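Local coordinates for protein LbaCas13a H328A (C2c2) (Lachnospiraceae bacterium NK4A179, PDB 5WLH) that binds and probably processes CRISPR precursor RNA and acts as a guide-directed, RNA-targeting ribonuclease of the Cas13a family, at residues C974-S978 and L1037-L1043. Sequence-based numbering, arbitrary orientation.
With nucleotides of chain B.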
loop_
_atom_site.group_PDB
_atom_site.type_symbol
_atom_site.label_atom_id
_atom_site.label_comp_id
_atom_site.label_asym_id
_atom_site.label_seq_id
_atom_site.Cartn_x
_atom_site.Cartn_y
_atom_site.Cartn_z
ATOM N N CYS A 974 12.552 17.892 14.534
ATOM C CA CYS A 974 11.105 17.952 14.740
ATOM C C CYS A 974 10.725 17.442 16.119
ATOM O O CYS A 974 9.754 17.923 16.713
ATOM C CB CYS A 974 10.375 17.150 13.663
ATOM S SG CYS A 974 10.512 17.960 12.042
ATOM N N GLY A 975 11.475 16.484 16.639
ATOM C CA GLY A 975 11.210 15.946 17.957
ATOM C C GLY A 975 11.937 16.654 19.079
ATOM O O GLY A 975 11.873 16.195 20.228
ATOM N N THR A 976 12.627 17.754 18.786
ATOM C CA THR A 976 13.380 18.488 19.806
ATOM C C THR A 976 12.594 19.735 20.185
ATOM O O THR A 976 12.702 20.792 19.556
ATOM C CB THR A 976 14.780 18.825 19.328
ATOM O OG1 THR A 976 15.433 17.614 18.939
ATOM C CG2 THR A 976 15.562 19.471 20.462
ATOM N N ILE A 977 11.812 19.601 21.236
ATOM C CA ILE A 977 10.966 20.675 21.730
ATOM C C ILE A 977 11.810 21.626 22.568
ATOM O O ILE A 977 12.685 21.196 23.333
ATOM C CB ILE A 977 9.795 20.090 22.539
ATOM C CG1 ILE A 977 8.979 19.152 21.655
ATOM C CG2 ILE A 977 8.881 21.191 23.054
ATOM C CD1 ILE A 977 8.481 19.820 20.395
ATOM N N SER A 978 11.552 22.922 22.415
ATOM C CA SER A 978 12.228 23.932 23.216
ATOM C C SER A 978 11.928 23.719 24.703
ATOM O O SER A 978 10.937 23.098 25.082
ATOM C CB SER A 978 11.786 25.327 22.770
ATOM O OG SER A 978 12.350 26.338 23.585
ATOM N N LEU A 1037 6.480 22.216 30.887
ATOM C CA LEU A 1037 6.465 22.100 29.433
ATOM C C LEU A 1037 6.241 20.637 29.079
ATOM O O LEU A 1037 7.085 19.783 29.371
ATOM C CB LEU A 1037 7.769 22.630 28.844
ATOM C CG LEU A 1037 7.792 23.073 27.375
ATOM C CD1 LEU A 1037 7.658 21.887 26.424
ATOM C CD2 LEU A 1037 6.698 24.081 27.100
ATOM N N ASN A 1038 5.092 20.337 28.480
ATOM C CA ASN A 1038 4.730 18.970 28.139
ATOM C C ASN A 1038 4.962 18.744 26.646
ATOM O O ASN A 1038 4.276 19.336 25.803
ATOM C CB ASN A 1038 3.282 18.669 28.520
ATOM C CG ASN A 1038 2.923 17.217 28.313
ATOM O OD1 ASN A 1038 2.762 16.765 27.176
ATOM N ND2 ASN A 1038 2.805 16.463 29.412
ATOM N N ARG A 1039 5.911 17.862 26.346
ATOM C CA ARG A 1039 6.297 17.538 24.978
ATOM C C ARG A 1039 5.104 17.162 24.102
ATOM O O ARG A 1039 4.977 17.633 22.964
ATOM C CB ARG A 1039 7.296 16.393 25.037
ATOM C CG ARG A 1039 7.937 16.107 23.765
ATOM C CD ARG A 1039 9.286 15.490 23.991
ATOM N NE ARG A 1039 9.876 15.270 22.692
ATOM C CZ ARG A 1039 9.493 14.279 21.905
ATOM N NH1 ARG A 1039 8.569 13.424 22.335
ATOM N NH2 ARG A 1039 10.045 14.126 20.716
ATOM N N ASN A 1040 4.226 16.297 24.606
ATOM C CA ASN A 1040 3.107 15.834 23.793
ATOM C C ASN A 1040 2.089 16.943 23.552
ATOM O O ASN A 1040 1.460 16.997 22.485
ATOM C CB ASN A 1040 2.447 14.629 24.461
ATOM C CG ASN A 1040 3.377 13.425 24.529
ATOM O OD1 ASN A 1040 4.281 13.270 23.700
ATOM N ND2 ASN A 1040 3.170 12.579 25.520
ATOM N N ILE A 1041 1.903 17.829 24.527
ATOM C CA ILE A 1041 1.011 18.968 24.325
ATOM C C ILE A 1041 1.544 19.861 23.212
ATOM O O ILE A 1041 0.795 20.286 22.330
ATOM C CB ILE A 1041 0.830 19.749 25.640
ATOM C CG1 ILE A 1041 0.086 18.890 26.669
ATOM C CG2 ILE A 1041 0.092 21.062 25.388
ATOM C CD1 ILE A 1041 -1.383 18.797 26.451
ATOM N N ILE A 1042 2.845 20.160 23.237
ATOM C CA ILE A 1042 3.400 21.048 22.221
ATOM C C ILE A 1042 3.388 20.362 20.856
ATOM O O ILE A 1042 3.048 20.979 19.842
ATOM C CB ILE A 1042 4.810 21.526 22.618
ATOM C CG1 ILE A 1042 4.724 22.674 23.629
ATOM C CG2 ILE A 1042 5.540 22.098 21.412
ATOM C CD1 ILE A 1042 4.306 22.280 24.992
ATOM N N LEU A 1043 3.723 19.065 20.812
ATOM C CA LEU A 1043 3.680 18.353 19.537
ATOM C C LEU A 1043 2.263 18.320 18.975
ATOM O O LEU A 1043 2.062 18.417 17.759
ATOM C CB LEU A 1043 4.229 16.935 19.706
ATOM C CG LEU A 1043 5.738 16.815 19.911
ATOM C CD1 LEU A 1043 6.091 15.377 20.222
ATOM C CD2 LEU A 1043 6.533 17.311 18.691
ATOM P P A B 36 14.029 8.864 19.640
ATOM O OP1 A B 36 14.922 9.731 20.441
ATOM O OP2 A B 36 14.520 7.589 19.079
ATOM O "O5'" A B 36 12.730 8.516 20.472
ATOM C "C5'" A B 36 12.826 7.750 21.659
ATOM C "C4'" A B 36 12.005 8.365 22.760
ATOM O "O4'" A B 36 12.499 9.697 23.065
ATOM C "C3'" A B 36 10.532 8.538 22.457
ATOM O "O3'" A B 36 9.882 8.521 23.728
ATOM C "C2'" A B 36 10.494 9.954 21.876
ATOM O "O2'" A B 36 9.225 10.564 21.878
ATOM C "C1'" A B 36 11.482 10.658 22.801
ATOM N N9 A B 36 12.166 11.830 22.266
ATOM C C8 A B 36 12.692 12.051 21.016
ATOM N N7 A B 36 13.322 13.198 20.919
ATOM C C5 A B 36 13.231 13.748 22.196
ATOM C C6 A B 36 13.701 14.952 22.758
ATOM N N6 A B 36 14.388 15.868 22.066
ATOM N N1 A B 36 13.434 15.186 24.065
ATOM C C2 A B 36 12.749 14.272 24.759
ATOM N N3 A B 36 12.263 13.105 24.340
ATOM C C4 A B 36 12.540 12.905 23.036
#
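Residues 974-978 run from the end of helix 960-974 into the following loop, with Gly975 the first residue to leave helical geometry. Residues 1037-1043 enter helix 1039-1047. The backbones come nearest at Ile977 and Arg1039, whose CA atoms are 6.5 Å apart. Asn1038 is the N-cap of the second helix: its OD1 accepts from Ile1041 N at 3.0 Å. Ile977 points toward the helix start and makes the apolar part of the contact. Its CG2 lies 3.7 Å from Leu1037 CD1 and 3.8 Å from Ile1042 CG2, while its CD1 meets Leu1043 CD2 at 3.6 Å. Ile977 CG1 also packs on the aliphatic part of Arg1039, 3.8 Å from its CG. Tyr991 of helix 988-995 packs against Ile1042.

The extended Arg1039 side chain reaches the end of the first helix. Its NH2 donates to Gly975 O at 2.8 Å, and its NE adds a weak bond to the same oxygen at 3.3 Å. Nucleotide A36 of chain B lies over one face of the guanidinium. Arg1039 NH1 makes a weak hydrogen bond to A36 O2' at 3.0 Å, and Gly975 O is 3.1 Å from A36 N6. This is a protein-RNA site in which an arginine from a capped helix start joins a helix-ending loop to a nucleotide of the bound pre-crRNA.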